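Local coordinates for protein N-formylglutamate amidohydrolase (Ralstonia eutropha, PDB 2Q7S) that binds a zinc ion and probably acts as a hydrolase of the N-formylglutamate amidohydrolase family, at residues Gly158-Phe163 and Glu242-Leu247; Ala165-Asn170 and Pro205-Leu210; Gly196-Thr201 and Leu233-Gly238. All coordinates share one frame; numbering follows the deposited sequence.

Contact 1: residues Gly158-Phe163 and Glu242-Leu247; sequences GAYQRF and ERRNSL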
ATOM      1  N   GLY A 158      -8.042   6.538  16.156  1.00 14.27           N
ATOM      2  CA  GLY A 158      -7.570   6.326  17.474  1.00 12.91           C
ATOM      3  C   GLY A 158      -6.306   7.139  17.775  1.00 15.46           C
ATOM      4  O   GLY A 158      -6.237   7.795  18.792  1.00 13.74           O
ATOM      5  N   ALA A 159      -5.310   7.046  16.896  1.00 13.78           N
ATOM      6  CA  ALA A 159      -4.124   7.850  16.968  1.00 15.77           C
ATOM      7  C   ALA A 159      -4.441   9.332  17.072  1.00 13.03           C
ATOM      8  O   ALA A 159      -3.940  10.012  17.958  1.00 14.38           O
ATOM      9  CB  ALA A 159      -3.207   7.579  15.742  1.00 13.46           C
ATOM     10  N   TYR A 160      -5.282   9.833  16.164  1.00 12.81           N
ATOM     11  CA  TYR A 160      -5.549  11.218  16.099  1.00 11.12           C
ATOM     12  C   TYR A 160      -6.297  11.623  17.378  1.00 12.30           C
ATOM     13  O   TYR A 160      -6.030  12.660  17.947  1.00 13.87           O
ATOM     14  CB  TYR A 160      -6.406  11.554  14.859  1.00 15.51           C
ATOM     15  CG  TYR A 160      -6.700  13.011  14.777  1.00 16.38           C
ATOM     16  CD1 TYR A 160      -5.840  13.853  14.144  1.00 21.30           C
ATOM     17  CD2 TYR A 160      -7.809  13.571  15.422  1.00 18.85           C
ATOM     18  CE1 TYR A 160      -6.071  15.204  14.113  1.00 20.71           C
ATOM     19  CE2 TYR A 160      -8.056  14.926  15.373  1.00 22.30           C
ATOM     20  CZ  TYR A 160      -7.178  15.736  14.720  1.00 21.03           C
ATOM     21  OH  TYR A 160      -7.410  17.100  14.635  1.00 29.15           O
ATOM     22  N   GLN A 161      -7.228  10.792  17.832  1.00 11.74           N
ATOM     23  CA  GLN A 161      -8.016  11.158  19.007  1.00  9.37           C
ATOM     24  C   GLN A 161      -7.131  11.298  20.235  1.00 12.77           C
ATOM     25  O   GLN A 161      -7.312  12.212  21.031  1.00 16.02           O
ATOM     26  CB  GLN A 161      -9.070  10.125  19.260  1.00  9.00           C
ATOM     27  CG  GLN A 161     -10.044  10.525  20.377  1.00 16.61           C
ATOM     28  CD  GLN A 161     -11.348   9.808  20.268  1.00 23.55           C
ATOM     29  OE1 GLN A 161     -12.268  10.306  19.640  1.00 21.42           O
ATOM     30  NE2 GLN A 161     -11.423   8.597  20.834  1.00 18.39           N
ATOM     31  N   ARG A 162      -6.162  10.399  20.392  1.00 15.93           N
ATOM     32  CA  ARG A 162      -5.236  10.471  21.557  1.00 14.01           C
ATOM     33  C   ARG A 162      -4.165  11.576  21.396  1.00 16.95           C
ATOM     34  O   ARG A 162      -3.844  12.297  22.335  1.00 15.88           O
ATOM     35  CB  ARG A 162      -4.577   9.157  21.737  1.00 14.10           C
ATOM     36  CG  ARG A 162      -3.417   9.164  22.677  1.00 18.34           C
ATOM     37  CD  ARG A 162      -2.959   7.802  23.011  1.00 18.78           C
ATOM     38  NE  ARG A 162      -1.742   7.932  23.780  1.00 23.25           N
ATOM     39  CZ  ARG A 162      -0.964   6.914  24.115  1.00 20.91           C
ATOM     40  NH1 ARG A 162      -1.271   5.669  23.773  1.00 23.27           N
ATOM     41  NH2 ARG A 162       0.141   7.169  24.768  1.00 18.97           N
ATOM     42  N   PHE A 163      -3.618  11.727  20.200  1.00 15.86           N
ATOM     43  CA  PHE A 163      -2.453  12.580  20.049  1.00 14.08           C
ATOM     44  C   PHE A 163      -2.735  13.958  19.461  1.00 14.56           C
ATOM     45  O   PHE A 163      -1.940  14.864  19.649  1.00 16.76           O
ATOM     46  CB  PHE A 163      -1.393  11.853  19.234  1.00 14.73           C
ATOM     47  CG  PHE A 163      -0.742  10.702  19.978  1.00 12.07           C
ATOM     48  CD1 PHE A 163       0.314  10.919  20.824  1.00 13.00           C
ATOM     49  CD2 PHE A 163      -1.158   9.424  19.781  1.00 16.26           C
ATOM     50  CE1 PHE A 163       0.917   9.849  21.472  1.00 14.97           C
ATOM     51  CE2 PHE A 163      -0.545   8.352  20.442  1.00 18.27           C
ATOM     52  CZ  PHE A 163       0.455   8.573  21.276  1.00 11.99           C
ATOM     53  N   GLU A 242      -5.229  19.846   9.225  1.00 17.83           N
ATOM     54  CA  GLU A 242      -5.960  19.306  10.335  1.00 17.56           C
ATOM     55  C   GLU A 242      -5.039  18.436  11.142  1.00 15.83           C
ATOM     56  O   GLU A 242      -5.479  17.723  12.037  1.00 18.53           O
ATOM     57  CB  GLU A 242      -7.116  18.454   9.824  1.00 17.20           C
ATOM     58  CG  GLU A 242      -8.153  19.199   9.064  1.00 24.35           C
ATOM     59  CD  GLU A 242      -9.213  18.273   8.544  1.00 24.67           C
ATOM     60  OE1 GLU A 242      -9.692  17.416   9.332  1.00 30.48           O
ATOM     61  OE2 GLU A 242      -9.561  18.393   7.357  1.00 28.19           O
ATOM     62  N   ARG A 243      -3.764  18.450  10.776  1.00 15.41           N
ATOM     63  CA  ARG A 243      -2.718  17.651  11.400  1.00 15.59           C
ATOM     64  C   ARG A 243      -2.828  16.149  11.156  1.00 12.83           C
ATOM     65  O   ARG A 243      -2.330  15.317  11.946  1.00 13.59           O
ATOM     66  CB  ARG A 243      -2.600  17.996  12.875  1.00 16.37           C
ATOM     67  CG  ARG A 243      -2.378  19.480  13.070  1.00 18.30           C
ATOM     68  CD  ARG A 243      -2.384  19.865  14.524  1.00 22.36           C
ATOM     69  NE  ARG A 243      -1.440  19.100  15.346  1.00 27.83           N
ATOM     70  CZ  ARG A 243      -0.115  19.132  15.212  1.00 23.76           C
ATOM     71  NH1 ARG A 243       0.463  19.888  14.293  1.00 38.73           N
ATOM     72  NH2 ARG A 243       0.645  18.424  16.027  1.00 18.90           N
ATOM     73  N   ARG A 244      -3.445  15.809  10.034  1.00 12.25           N
ATOM     74  CA  ARG A 244      -3.570  14.441   9.567  1.00 13.26           C
ATOM     75  C   ARG A 244      -2.705  14.394   8.313  1.00 12.83           C
ATOM     76  O   ARG A 244      -2.848  15.230   7.430  1.00 14.16           O
ATOM     77  CB  ARG A 244      -5.008  14.094   9.244  1.00 12.15           C
ATOM     78  CG  ARG A 244      -5.981  14.235  10.418  1.00 12.16           C
ATOM     79  CD  ARG A 244      -7.383  14.329   9.945  1.00 11.23           C
ATOM     80  NE  ARG A 244      -8.338  14.171  11.047  1.00 13.98           N
ATOM     81  CZ  ARG A 244      -8.763  12.995  11.513  1.00 13.14           C
ATOM     82  NH1 ARG A 244      -8.319  11.862  11.005  1.00 15.45           N
ATOM     83  NH2 ARG A 244      -9.630  12.944  12.517  1.00 13.82           N
ATOM     84  N   ASN A 245      -1.803  13.431   8.258  1.00 14.61           N
ATOM     85  CA  ASN A 245      -0.781  13.359   7.203  1.00 14.65           C
ATOM     86  C   ASN A 245      -0.766  11.968   6.601  1.00 15.31           C
ATOM     87  O   ASN A 245      -0.838  10.983   7.313  1.00 17.91           O
ATOM     88  CB  ASN A 245       0.612  13.678   7.789  1.00 14.14           C
ATOM     89  CG  ASN A 245       0.664  15.030   8.474  1.00 12.09           C
ATOM     90  OD1 ASN A 245       0.803  16.063   7.822  1.00 20.12           O
ATOM     91  ND2 ASN A 245       0.436  15.028   9.785  1.00 14.40           N
ATOM     92  N   SER A 246      -0.616  11.899   5.293  1.00 16.54           N
ATOM     93  CA  SER A 246      -0.511  10.625   4.611  1.00 16.84           C
ATOM     94  C   SER A 246       0.576  10.736   3.517  1.00 14.90           C
ATOM     95  O   SER A 246       0.660  11.733   2.712  1.00 13.77           O
ATOM     96  CB  SER A 246      -1.864  10.238   4.014  1.00 18.15           C
ATOM     97  OG  SER A 246      -1.960   8.879   3.640  1.00 12.75           O
ATOM     98  N   LEU A 247       1.364   9.684   3.459  1.00 12.69           N
ATOM     99  CA  LEU A 247       2.453   9.534   2.478  1.00 13.84           C
ATOM    100  C   LEU A 247       2.466   8.115   1.880  1.00 16.32           C
ATOM    101  O   LEU A 247       2.570   7.141   2.615  1.00 18.71           O
ATOM    102  CB  LEU A 247       3.785   9.816   3.195  1.00 15.14           C
ATOM    103  CG  LEU A 247       5.050   9.765   2.318  1.00 12.61           C
ATOM    104  CD1 LEU A 247       4.962  10.872   1.229  1.00 12.87           C
ATOM    105  CD2 LEU A 247       6.274   9.933   3.236  1.00 16.44           C
TER
HETATM  106  O   HOH W   1      -9.474  16.799  11.912  1.00 32.27           O
HETATM  107  O   HOH W   2      -0.886  17.102  18.386  1.00 41.50           O

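Contact 2: residues Ala165-Asn170 and Pro205-Leu210; sequences AVWHLN and PGLVDL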
ATOM      1  N   ALA A 165      -2.741  14.503  16.283  1.00 17.71           N
ATOM      2  CA  ALA A 165      -2.095  14.466  14.997  1.00 15.92           C
ATOM      3  C   ALA A 165      -1.971  12.999  14.619  1.00 15.95           C
ATOM      4  O   ALA A 165      -2.033  12.121  15.477  1.00 15.53           O
ATOM      5  CB  ALA A 165      -0.731  15.113  15.076  1.00 15.80           C
ATOM      6  N   VAL A 166      -1.746  12.736  13.337  1.00 18.36           N
ATOM      7  CA  VAL A 166      -1.440  11.406  12.872  1.00 14.63           C
ATOM      8  C   VAL A 166      -0.570  11.477  11.600  1.00 15.36           C
ATOM      9  O   VAL A 166      -0.674  12.387  10.758  1.00 17.12           O
ATOM     10  CB  VAL A 166      -2.757  10.582  12.639  1.00 17.63           C
ATOM     11  CG1 VAL A 166      -3.601  11.197  11.522  1.00 16.35           C
ATOM     12  CG2 VAL A 166      -2.455   9.102  12.388  1.00 14.98           C
ATOM     13  N   TRP A 167       0.294  10.505  11.478  1.00 12.57           N
ATOM     14  CA  TRP A 167       1.143  10.331  10.298  1.00 14.06           C
ATOM     15  C   TRP A 167       0.921   8.918   9.808  1.00 13.03           C
ATOM     16  O   TRP A 167       1.218   7.947  10.526  1.00 16.50           O
ATOM     17  CB  TRP A 167       2.616  10.572  10.646  1.00 16.52           C
ATOM     18  CG  TRP A 167       2.971  12.032  10.887  1.00 16.16           C
ATOM     19  CD1 TRP A 167       3.477  12.909   9.988  1.00 19.53           C
ATOM     20  CD2 TRP A 167       2.805  12.767  12.111  1.00 20.90           C
ATOM     21  NE1 TRP A 167       3.664  14.133  10.571  1.00 19.85           N
ATOM     22  CE2 TRP A 167       3.254  14.078  11.870  1.00 15.62           C
ATOM     23  CE3 TRP A 167       2.304  12.442  13.381  1.00 14.10           C
ATOM     24  CZ2 TRP A 167       3.214  15.067  12.839  1.00 20.02           C
ATOM     25  CZ3 TRP A 167       2.274  13.417  14.353  1.00 18.72           C
ATOM     26  CH2 TRP A 167       2.729  14.719  14.079  1.00 22.37           C
ATOM     27  N   HIS A 168       0.312   8.818   8.619  1.00 15.25           N
ATOM     28  CA  HIS A 168      -0.019   7.571   7.981  1.00 14.53           C
ATOM     29  C   HIS A 168       0.983   7.282   6.839  1.00 14.60           C
ATOM     30  O   HIS A 168       1.201   8.145   6.018  1.00 16.97           O
ATOM     31  CB  HIS A 168      -1.415   7.682   7.424  1.00 16.14           C
ATOM     32  CG  HIS A 168      -1.771   6.576   6.497  1.00 13.66           C
ATOM     33  ND1 HIS A 168      -2.293   6.792   5.247  1.00 15.98           N
ATOM     34  CD2 HIS A 168      -1.667   5.239   6.640  1.00 16.11           C
ATOM     35  CE1 HIS A 168      -2.529   5.627   4.666  1.00 21.28           C
ATOM     36  NE2 HIS A 168      -2.166   4.670   5.500  1.00 10.19           N
ATOM     37  N   LEU A 169       1.586   6.086   6.823  1.00 15.37           N
ATOM     38  CA  LEU A 169       2.426   5.594   5.698  1.00 16.27           C
ATOM     39  C   LEU A 169       1.682   4.444   5.004  1.00 17.98           C
ATOM     40  O   LEU A 169       1.291   3.479   5.623  1.00 18.69           O
ATOM     41  CB  LEU A 169       3.809   5.166   6.143  1.00 17.40           C
ATOM     42  CG  LEU A 169       4.676   6.125   6.987  1.00 19.54           C
ATOM     43  CD1 LEU A 169       6.077   5.536   7.302  1.00 17.58           C
ATOM     44  CD2 LEU A 169       4.789   7.499   6.315  1.00 16.15           C
ATOM     45  N   ASN A 170       1.459   4.606   3.716  1.00 16.75           N
ATOM     46  CA  ASN A 170       0.870   3.613   2.831  1.00 16.37           C
ATOM     47  C   ASN A 170       2.027   2.939   2.043  1.00 15.73           C
ATOM     48  O   ASN A 170       2.737   3.596   1.284  1.00 18.04           O
ATOM     49  CB  ASN A 170      -0.138   4.371   1.917  1.00 16.83           C
ATOM     50  CG  ASN A 170      -0.987   3.460   1.080  1.00 20.59           C
ATOM     51  OD1 ASN A 170      -0.870   3.459  -0.149  1.00 23.52           O
ATOM     52  ND2 ASN A 170      -1.855   2.705   1.709  1.00 16.10           N
ATOM     53  N   PRO A 205       5.429  18.922   4.920  1.00 19.02           N
ATOM     54  CA  PRO A 205       6.658  18.743   4.166  1.00 17.20           C
ATOM     55  C   PRO A 205       7.859  18.212   4.939  1.00 15.43           C
ATOM     56  O   PRO A 205       8.736  17.612   4.331  1.00 18.78           O
ATOM     57  CB  PRO A 205       6.945  20.166   3.631  1.00 15.71           C
ATOM     58  CG  PRO A 205       6.202  21.065   4.534  1.00 22.10           C
ATOM     59  CD  PRO A 205       4.963  20.318   4.897  1.00 18.33           C
ATOM     60  N   GLY A 206       7.959  18.500   6.222  1.00 15.43           N
ATOM     61  CA  GLY A 206       9.139  18.122   7.007  1.00 16.91           C
ATOM     62  C   GLY A 206       9.340  16.603   7.020  1.00 18.16           C
ATOM     63  O   GLY A 206      10.471  16.125   7.006  1.00 18.03           O
ATOM     64  N   LEU A 207       8.253  15.840   7.027  1.00 17.47           N
ATOM     65  CA  LEU A 207       8.375  14.385   7.026  1.00 18.78           C
ATOM     66  C   LEU A 207       8.812  13.825   5.679  1.00 18.70           C
ATOM     67  O   LEU A 207       9.622  12.892   5.635  1.00 18.51           O
ATOM     68  CB  LEU A 207       7.109  13.686   7.495  1.00 17.85           C
ATOM     69  CG  LEU A 207       7.192  12.138   7.533  1.00 19.99           C
ATOM     70  CD1 LEU A 207       8.317  11.636   8.440  1.00 17.52           C
ATOM     71  CD2 LEU A 207       5.879  11.528   7.947  1.00 24.22           C
ATOM     72  N   VAL A 208       8.273  14.374   4.593  1.00 19.59           N
ATOM     73  CA  VAL A 208       8.703  13.969   3.248  1.00 19.17           C
ATOM     74  C   VAL A 208      10.218  14.324   3.083  1.00 18.61           C
ATOM     75  O   VAL A 208      10.978  13.547   2.511  1.00 18.03           O
ATOM     76  CB  VAL A 208       7.825  14.621   2.125  1.00 19.43           C
ATOM     77  CG1 VAL A 208       8.031  13.926   0.796  1.00 14.39           C
ATOM     78  CG2 VAL A 208       6.349  14.581   2.507  1.00 19.87           C
ATOM     79  N   ASP A 209      10.634  15.482   3.607  1.00 14.73           N
ATOM     80  CA  ASP A 209      12.030  15.925   3.527  1.00 16.56           C
ATOM     81  C   ASP A 209      12.912  14.944   4.305  1.00 15.93           C
ATOM     82  O   ASP A 209      13.963  14.541   3.820  1.00 13.48           O
ATOM     83  CB  ASP A 209      12.236  17.317   4.165  1.00 15.71           C
ATOM     84  CG  ASP A 209      11.730  18.486   3.294  1.00 25.58           C
ATOM     85  OD1 ASP A 209      11.325  18.304   2.121  1.00 28.53           O
ATOM     86  OD2 ASP A 209      11.751  19.622   3.817  1.00 26.46           O
ATOM     87  N   LEU A 210      12.461  14.593   5.512  1.00 15.74           N
ATOM     88  CA  LEU A 210      13.143  13.609   6.377  1.00 17.53           C
ATOM     89  C   LEU A 210      13.342  12.290   5.649  1.00 15.51           C
ATOM     90  O   LEU A 210      14.457  11.819   5.527  1.00 14.56           O
ATOM     91  CB  LEU A 210      12.373  13.385   7.696  1.00 17.19           C
ATOM     92  CG  LEU A 210      12.990  12.528   8.826  1.00 21.01           C
ATOM     93  CD1 LEU A 210      14.512  12.722   8.984  1.00 17.40           C
ATOM     94  CD2 LEU A 210      12.322  12.883  10.123  1.00 17.23           C
TER

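Contact 3: residues Gly196-Thr201 and Leu233-Gly238; sequences GDRDGT and LIAQIG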
ATOM      1  N   GLY A 196       4.709   9.415  -2.758  1.00 16.35           N
ATOM      2  CA  GLY A 196       3.527  10.078  -3.279  1.00 17.48           C
ATOM      3  C   GLY A 196       2.774  10.786  -2.166  1.00 17.39           C
ATOM      4  O   GLY A 196       2.398  10.182  -1.170  1.00 15.21           O
ATOM      5  N   ASP A 197       2.555  12.086  -2.368  1.00 17.24           N
ATOM      6  CA  ASP A 197       1.802  12.901  -1.439  1.00 16.99           C
ATOM      7  C   ASP A 197       0.893  13.877  -2.221  1.00 18.58           C
ATOM      8  O   ASP A 197       0.585  14.979  -1.747  1.00 17.14           O
ATOM      9  CB  ASP A 197       2.787  13.594  -0.499  1.00 19.36           C
ATOM     10  CG  ASP A 197       3.736  14.620  -1.246  1.00 20.17           C
ATOM     11  OD1 ASP A 197       3.630  14.826  -2.484  1.00 20.12           O
ATOM     12  OD2 ASP A 197       4.546  15.282  -0.565  1.00 28.15           O
ATOM     13  N   ARG A 198       0.473  13.447  -3.419  1.00 17.41           N
ATOM     14  CA  ARG A 198      -0.465  14.185  -4.296  1.00 18.96           C
ATOM     15  C   ARG A 198       0.089  15.575  -4.520  1.00 17.27           C
ATOM     16  O   ARG A 198      -0.521  16.553  -4.148  1.00 19.20           O
ATOM     17  CB  ARG A 198      -1.903  14.217  -3.697  1.00 21.13           C
ATOM     18  CG  ARG A 198      -2.410  12.835  -3.274  1.00 27.72           C
ATOM     19  CD  ARG A 198      -2.953  12.044  -4.410  1.00 29.96           C
ATOM     20  NE  ARG A 198      -4.202  12.638  -4.833  1.00 31.85           N
ATOM     21  CZ  ARG A 198      -5.209  12.008  -5.411  1.00 28.85           C
ATOM     22  NH1 ARG A 198      -5.165  10.710  -5.705  1.00 24.50           N
ATOM     23  NH2 ARG A 198      -6.285  12.712  -5.710  1.00 36.50           N
ATOM     24  N   ASP A 199       1.299  15.605  -5.080  1.00 17.21           N
ATOM     25  CA  ASP A 199       2.106  16.814  -5.325  1.00 19.43           C
ATOM     26  C   ASP A 199       2.223  17.776  -4.150  1.00 19.13           C
ATOM     27  O   ASP A 199       2.033  18.984  -4.293  1.00 16.97           O
ATOM     28  CB  ASP A 199       1.588  17.542  -6.552  1.00 17.61           C
ATOM     29  CG  ASP A 199       1.638  16.687  -7.807  1.00 24.35           C
ATOM     30  OD1 ASP A 199       2.699  16.052  -8.061  1.00 27.59           O
ATOM     31  OD2 ASP A 199       0.618  16.694  -8.559  1.00 27.52           O
ATOM     32  N   GLY A 200       2.565  17.227  -2.992  1.00 16.45           N
ATOM     33  CA  GLY A 200       2.864  18.037  -1.842  1.00 18.48           C
ATOM     34  C   GLY A 200       1.683  18.494  -1.014  1.00 18.45           C
ATOM     35  O   GLY A 200       1.807  19.494  -0.317  1.00 20.61           O
ATOM     36  N   THR A 201       0.556  17.778  -1.069  1.00 18.89           N
ATOM     37  CA  THR A 201      -0.688  18.215  -0.384  1.00 19.01           C
ATOM     38  C   THR A 201      -1.184  17.334   0.780  1.00 19.11           C
ATOM     39  O   THR A 201      -2.012  17.767   1.577  1.00 21.08           O
ATOM     40  CB  THR A 201      -1.865  18.391  -1.390  1.00 20.96           C
ATOM     41  OG1 THR A 201      -2.067  17.178  -2.093  1.00 18.68           O
ATOM     42  CG2 THR A 201      -1.583  19.535  -2.437  1.00  9.94           C
ATOM     43  N   LEU A 233      -7.064   7.207  -1.413  1.00 14.63           N
ATOM     44  CA  LEU A 233      -6.970   7.014   0.028  1.00 14.73           C
ATOM     45  C   LEU A 233      -6.042   8.083   0.671  1.00 12.96           C
ATOM     46  O   LEU A 233      -6.359   8.642   1.703  1.00 11.64           O
ATOM     47  CB  LEU A 233      -6.512   5.570   0.374  1.00 14.85           C
ATOM     48  CG  LEU A 233      -6.384   5.307   1.854  1.00 15.04           C
ATOM     49  CD1 LEU A 233      -7.776   5.466   2.600  1.00 15.91           C
ATOM     50  CD2 LEU A 233      -5.757   3.968   2.083  1.00 15.23           C
ATOM     51  N   ILE A 234      -4.940   8.412   0.013  1.00  9.61           N
ATOM     52  CA  ILE A 234      -3.922   9.317   0.567  1.00 14.28           C
ATOM     53  C   ILE A 234      -4.453  10.741   0.691  1.00 13.79           C
ATOM     54  O   ILE A 234      -4.170  11.414   1.663  1.00 16.85           O
ATOM     55  CB  ILE A 234      -2.613   9.313  -0.306  1.00 16.93           C
ATOM     56  CG1 ILE A 234      -2.158   7.872  -0.649  1.00 11.95           C
ATOM     57  CG2 ILE A 234      -1.532  10.146   0.317  1.00 15.56           C
ATOM     58  CD1 ILE A 234      -1.849   6.954   0.631  1.00 11.87           C
ATOM     59  N   ALA A 235      -5.250  11.169  -0.295  1.00 13.97           N
ATOM     60  CA  ALA A 235      -5.914  12.476  -0.299  1.00 13.07           C
ATOM     61  C   ALA A 235      -6.979  12.562   0.815  1.00 16.79           C
ATOM     62  O   ALA A 235      -7.240  13.645   1.354  1.00 17.23           O
ATOM     63  CB  ALA A 235      -6.546  12.725  -1.628  1.00  9.85           C
ATOM     64  N   GLN A 236      -7.591  11.421   1.140  1.00 15.82           N
ATOM     65  CA  GLN A 236      -8.664  11.354   2.115  1.00 17.17           C
ATOM     66  C   GLN A 236      -8.145  11.360   3.516  1.00 17.09           C
ATOM     67  O   GLN A 236      -8.748  11.966   4.397  1.00 17.50           O
ATOM     68  CB  GLN A 236      -9.437  10.061   1.927  1.00 19.63           C
ATOM     69  CG  GLN A 236     -10.266  10.081   0.703  1.00 27.37           C
ATOM     70  CD  GLN A 236     -11.008   8.814   0.516  1.00 38.16           C
ATOM     71  OE1 GLN A 236     -10.604   7.748   1.036  1.00 35.25           O
ATOM     72  NE2 GLN A 236     -12.114   8.899  -0.229  1.00 26.75           N
ATOM     73  N   ILE A 237      -7.048  10.636   3.728  1.00 17.67           N
ATOM     74  CA  ILE A 237      -6.419  10.552   5.057  1.00 17.04           C
ATOM     75  C   ILE A 237      -5.562  11.817   5.326  1.00 19.44           C
ATOM     76  O   ILE A 237      -5.704  12.469   6.382  1.00 18.36           O
ATOM     77  CB  ILE A 237      -5.628   9.273   5.235  1.00 19.72           C
ATOM     78  CG1 ILE A 237      -6.554   8.064   5.317  1.00 17.49           C
ATOM     79  CG2 ILE A 237      -4.762   9.306   6.526  1.00 18.26           C
ATOM     80  CD1 ILE A 237      -5.787   6.724   5.362  1.00 14.97           C
ATOM     81  N   GLY A 238      -4.749  12.187   4.341  1.00 20.21           N
ATOM     82  CA  GLY A 238      -3.798  13.284   4.481  1.00 19.38           C
ATOM     83  C   GLY A 238      -4.391  14.639   4.254  1.00 22.13           C
ATOM     84  O   GLY A 238      -4.580  15.057   3.110  1.00 23.28           O
TER

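Contact 1: residues Gly158-Phe163 and Glu242-Leu247
The ring of Y160 lies under the guanidinium of R244, a cation-pi stack that joins the last turns of helix 134-163 to the start of strand 244-252 in the mixed sheet of this probable zinc hydrolase. CZ of R244 stands 4.0 Å from the centroid of the Y160 ring, and the two planes are 18° apart. NH2 of R244 hangs over one ring face near CD2 of Y160 (3.5 Å); on the same face, CG of R244 rests against CD1 and CE1, across the ring from NH2. With CG anti to the backbone N (chi1 180°), Y160 reaches out from the helix toward the strand; the R244 chain, extended from CG to NE, crosses it at about a right angle. The charged end of R244 is also held by a salt bridge to E157, about one turn before Y160 on helix 134-163, which probably keeps the guanidinium flat on the ring. OE1 of E242 makes a salt bridge with R239. OH of Y160 has a weak hydrogen bond at most to O of E242 (3.3 Å). One water accepts from NE of R244 at 3.0 Å and donates to OE1 of E242 at 2.7 Å.

Contact 2: residues Ala165-Asn170 and Pro205-Leu210
Helix 205-217 packs on the mixed sheet of the fold through strand 166-174, the strand that further along carries H172, one of the three zinc ligands with H32 and D55. The contact is buried and wholly apolar, and on the helix it is made by one residue, L207. Its branch CD2 does the touching: it comes to 3.4 Å from CD1 of W167, a close approach made at an oblique angle to the indole, and lies 4.2 Å from CG of the same ring. W167 and L207 both direct their CB at the other segment. In L207 the CG is anti to the backbone N (chi1 -179°), which carries the branched end out from the helix to the five-membered part of the indole. The same methyl also reaches L169, two residues along the strand, where CD2 of L169 is 4.5 Å from CD2 of L207. One leucine methyl thus touches W167 and, more loosely, L169, whose end swings in toward the helix. The indole is held at its polar end as well, because NE1 of W167 is hydrogen-bonded to E204, just before P205. H168, between the two, faces away from L207 and is bonded to S246 and D29. Around this core, W167 also touches V286 and L207 touches Y285, both of helix 267-289, while N245 and L247 of the adjoining strand 244-252 pack beside W167 and L169 respectively.

Contact 3: residues Gly196-Thr201 and Leu233-Gly238
Helix 233-237 is a short helix lying against the loop that follows strand 193-196. L233 faces away from the loop and packs on N170 of strand 166-174 and on helix 134-163. I234 starts toward the loop, where its CG2 is 4.2 Å from O of G196, but its end turns off to pack among N170, S246 and Q248; the side chain of I234 is about 6 Å from that of the zinc ligand H172. A235 offers its methyl to R198: CB lies over one face of the guanidinium, offset toward the rim, 4.0 Å from NE of R198. R198 gets there by bending at chi2 (-82°) and chi3 (-71°). I237 packs on H168 and S246, and G238 leaves the helix, its N bonded to O of I234 at 2.8 Å and its O 4.0 Å from O of T201. The loop keeps its own shape: in an Asx motif OD1 of D197 accepts from N of G200 (2.7 Å), which approaches from above the carboxylate plane, and OG1 of T201 donates to O of R198 (2.6 Å). Other polar bonds of the loop run to residues outside helix 233-237: D197 OD1 to N225, R198 NH1 to O of G230, D199 to K229. With no hydrogen bond passing between the two segments, the contact rests on van der Waals touch.

Overall arrangement
Contact 2 is the core member, with every touching residue buried and only carbon meeting carbon; contacts 1 and 3 are partly buried, and each lays an arginine guanidinium over a partner, an aromatic ring in the first and a methyl in the third. Charge and water enter chiefly at contact 1, which is also the most distant of the three from the chain's centre. Contacts 1 and 2 meet on neighbouring strands of one sheet, where O of N245 lies 2.8 Å from N of H168, a probable hydrogen bond. Helix 233-237 of contact 3 packs across both of these strands, 166-174 and 244-252, and comes closest to the zinc site.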